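Local structure of catalase (Pseudomonas syringae, 1M7S) at residues A[309-314]-A[327-332]. The protein breaks down hydrogen peroxide into water and oxygen with a heme cofactor, protecting cells from its toxic effects. Numbering follows the deposited sequence.
Sequences APANLV and GRVFSY. With HEM (protoporphyrin IX containing Fe), chain E.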
loop_
_atom_site.group_PDB
_atom_site.type_symbol
_atom_site.label_atom_id
_atom_site.label_comp_id
_atom_site.label_asym_id
_atom_site.label_seq_id
_atom_site.Cartn_x
_atom_site.Cartn_y
_atom_site.Cartn_z
ATOM N N ALA A 309 -12.254 10.501 14.194
ATOM C CA ALA A 309 -11.982 11.692 13.380
ATOM C C ALA A 309 -12.989 12.781 13.683
ATOM O O ALA A 309 -14.199 12.527 13.607
ATOM C CB ALA A 309 -12.129 11.260 11.900
ATOM N N PRO A 310 -12.533 13.991 13.875
ATOM C CA PRO A 310 -13.400 15.142 14.098
ATOM C C PRO A 310 -14.315 15.311 12.903
ATOM O O PRO A 310 -15.427 15.824 13.025
ATOM C CB PRO A 310 -12.479 16.337 14.411
ATOM C CG PRO A 310 -11.231 15.627 14.888
ATOM C CD PRO A 310 -11.101 14.373 14.010
ATOM N N ALA A 311 -13.979 14.830 11.686
ATOM C CA ALA A 311 -14.825 14.916 10.532
ATOM C C ALA A 311 -16.066 14.010 10.697
ATOM O O ALA A 311 -16.954 14.193 9.864
ATOM C CB ALA A 311 -14.115 14.505 9.245
ATOM N N ASN A 312 -16.110 13.055 11.605
ATOM C CA ASN A 312 -17.305 12.209 11.687
ATOM C C ASN A 312 -18.296 13.021 12.558
ATOM O O ASN A 312 -18.176 13.038 13.777
ATOM C CB ASN A 312 -16.979 10.866 12.324
ATOM C CG ASN A 312 -16.200 9.944 11.406
ATOM O OD1 ASN A 312 -16.415 9.954 10.201
ATOM N ND2 ASN A 312 -15.287 9.115 11.935
ATOM N N LEU A 313 -19.174 13.726 11.884
ATOM C CA LEU A 313 -20.148 14.630 12.488
ATOM C C LEU A 313 -21.574 14.211 12.132
ATOM O O LEU A 313 -21.761 13.492 11.154
ATOM C CB LEU A 313 -19.986 16.025 11.831
ATOM C CG LEU A 313 -18.676 16.724 12.206
ATOM C CD1 LEU A 313 -18.358 17.824 11.189
ATOM C CD2 LEU A 313 -18.750 17.245 13.634
ATOM N N VAL A 314 -22.503 14.666 12.959
ATOM C CA VAL A 314 -23.935 14.361 12.648
ATOM C C VAL A 314 -24.606 15.731 12.565
ATOM O O VAL A 314 -24.161 16.718 13.187
ATOM C CB VAL A 314 -24.460 13.475 13.771
ATOM C CG1 VAL A 314 -23.815 12.068 13.774
ATOM C CG2 VAL A 314 -24.229 14.036 15.164
ATOM N N GLY A 327 -8.011 22.401 10.778
ATOM C CA GLY A 327 -7.043 21.417 10.247
ATOM C C GLY A 327 -7.355 19.982 10.627
ATOM O O GLY A 327 -7.125 19.043 9.818
ATOM N N ARG A 328 -7.896 19.771 11.821
ATOM C CA ARG A 328 -8.210 18.421 12.327
ATOM C C ARG A 328 -9.378 17.829 11.553
ATOM O O ARG A 328 -9.387 16.620 11.325
ATOM C CB ARG A 328 -8.519 18.440 13.812
ATOM C CG ARG A 328 -7.384 18.967 14.690
ATOM C CD ARG A 328 -7.852 18.944 16.172
ATOM N NE ARG A 328 -7.904 17.537 16.592
ATOM C CZ ARG A 328 -8.715 17.159 17.589
ATOM N NH1 ARG A 328 -9.479 18.095 18.182
ATOM N NH2 ARG A 328 -8.729 15.911 17.980
ATOM N N VAL A 329 -10.270 18.691 11.026
ATOM C CA VAL A 329 -11.360 18.153 10.183
ATOM C C VAL A 329 -10.831 17.466 8.942
ATOM O O VAL A 329 -11.389 16.482 8.451
ATOM C CB VAL A 329 -12.342 19.299 9.851
ATOM C CG1 VAL A 329 -13.417 18.871 8.883
ATOM C CG2 VAL A 329 -12.993 19.683 11.198
ATOM N N PHE A 330 -9.681 17.848 8.441
ATOM C CA PHE A 330 -9.049 17.266 7.282
ATOM C C PHE A 330 -8.140 16.081 7.663
ATOM O O PHE A 330 -8.133 15.013 6.980
ATOM C CB PHE A 330 -8.186 18.343 6.542
ATOM C CG PHE A 330 -7.347 17.652 5.456
ATOM C CD1 PHE A 330 -7.958 17.198 4.310
ATOM C CD2 PHE A 330 -5.988 17.450 5.619
ATOM C CE1 PHE A 330 -7.227 16.544 3.321
ATOM C CE2 PHE A 330 -5.249 16.782 4.654
ATOM C CZ PHE A 330 -5.872 16.315 3.509
ATOM N N SER A 331 -7.278 16.333 8.646
ATOM C CA SER A 331 -6.162 15.384 8.870
ATOM C C SER A 331 -6.448 13.971 9.326
ATOM O O SER A 331 -5.713 13.015 8.970
ATOM C CB SER A 331 -5.221 16.081 9.902
ATOM O OG SER A 331 -4.165 15.158 10.131
ATOM N N TYR A 332 -7.469 13.795 10.159
ATOM C CA TYR A 332 -7.672 12.403 10.682
ATOM C C TYR A 332 -8.251 11.578 9.562
ATOM O O TYR A 332 -7.786 10.487 9.284
ATOM C CB TYR A 332 -8.642 12.456 11.859
ATOM C CG TYR A 332 -8.117 13.140 13.098
ATOM C CD1 TYR A 332 -7.933 12.380 14.261
ATOM C CD2 TYR A 332 -7.762 14.486 13.086
ATOM C CE1 TYR A 332 -7.514 12.998 15.434
ATOM C CE2 TYR A 332 -7.309 15.072 14.248
ATOM C CZ TYR A 332 -7.221 14.328 15.410
ATOM O OH TYR A 332 -6.739 14.959 16.553
HETATM C CHA HEM E . -4.633 11.438 16.788
HETATM C CHB HEM E . -6.276 14.559 20.102
HETATM C CHC HEM E . -4.479 18.228 17.520
HETATM C CHD HEM E . -3.737 15.204 13.785
HETATM C C1A HEM E . -5.217 11.980 17.909
HETATM C C2A HEM E . -5.831 11.186 19.000
HETATM C C3A HEM E . -6.281 12.046 19.912
HETATM C C4A HEM E . -5.955 13.384 19.447
HETATM C CMA HEM E . -7.029 11.763 21.222
HETATM C CAA HEM E . -5.893 9.649 18.956
HETATM C CBA HEM E . -7.284 9.068 18.533
HETATM C CGA HEM E . -7.255 7.529 18.732
HETATM O O1A HEM E . -7.298 6.896 17.648
HETATM O O2A HEM E . -7.246 7.196 19.934
HETATM C C1B HEM E . -5.966 15.826 19.686
HETATM C C2B HEM E . -6.367 17.061 20.347
HETATM C C3B HEM E . -5.852 18.083 19.632
HETATM C C4B HEM E . -5.144 17.516 18.518
HETATM C CMB HEM E . -7.198 17.100 21.637
HETATM C CAB HEM E . -5.913 19.594 19.856
HETATM C CBB HEM E . -6.883 20.201 20.512
HETATM C C1C HEM E . -4.234 17.733 16.264
HETATM C C2C HEM E . -4.008 18.538 15.085
HETATM C C3C HEM E . -3.830 17.708 14.049
HETATM C C4C HEM E . -3.889 16.359 14.571
HETATM C CMC HEM E . -4.047 20.088 15.019
HETATM C CAC HEM E . -3.572 18.001 12.558
HETATM C CBC HEM E . -4.162 19.001 11.880
HETATM C C1D HEM E . -3.852 13.916 14.323
HETATM C C2D HEM E . -3.609 12.694 13.575
HETATM C C3D HEM E . -3.852 11.662 14.386
HETATM C C4D HEM E . -4.254 12.203 15.666
HETATM C CMD HEM E . -3.138 12.711 12.110
HETATM C CAD HEM E . -3.754 10.141 14.069
HETATM C CBD HEM E . -5.183 9.605 13.697
HETATM C CGD HEM E . -5.185 8.180 13.175
HETATM O O1D HEM E . -6.286 7.539 13.306
HETATM O O2D HEM E . -4.188 7.658 12.616
HETATM N NA HEM E . -5.275 13.299 18.255
HETATM N NB HEM E . -5.236 16.128 18.554
HETATM N NC HEM E . -4.127 16.400 15.932
HETATM N ND HEM E . -4.295 13.569 15.584
HETATM FE FE HEM E . -4.791 14.856 17.047
HETATM O O HOH W 1 -11.006 14.335 10.311
HETATM O O HOH W 2 -2.734 15.260 18.443
#
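P310 CD sits 3.5 Å from the centroid of the Y332 ring, 18° off the normal, a CH-pi contact on the face turned from the heme. Heme C1D lies over the opposite face, offset toward the rim, the two planes tilted, not stacked. The phenol is held between proline and porphyrin, and Y332 OH binds the heme iron at 2.0 Å. This is the proximal tyrosine ligand of catalases. The chain of R328 bends at chi3 (71°), and its guanidinium meets Y332 side-on. NE and NH2 both donate to Y332 OH, at 2.8 and 2.6 Å, with that oxygen in the guanidinium plane. P310 CG lies over the centre of one face of the R328 guanidinium, 4.0 Å from R328 NH2, and the heme covers the opposite face. One proline backs both flat groups. Beside it, A309 CB touches Y332 CB at 3.7 Å. A311 CB rests on V329 O, and a water donates to that oxygen and accepts a weak bond from A311 N. The type I turn A309-N312 belongs to the loop between helix 299-304 and strand 317-319. V122 on barrel strand 117-124 packs against P310 and Y332, and its carbonyl accepts from R328 NH2. D120 OD1 on that strand takes hydrogen bonds from A309 N and N312 ND2 on the barrel side, while P310 and A311 meet R328, V329 and Y332 of helix 323-339.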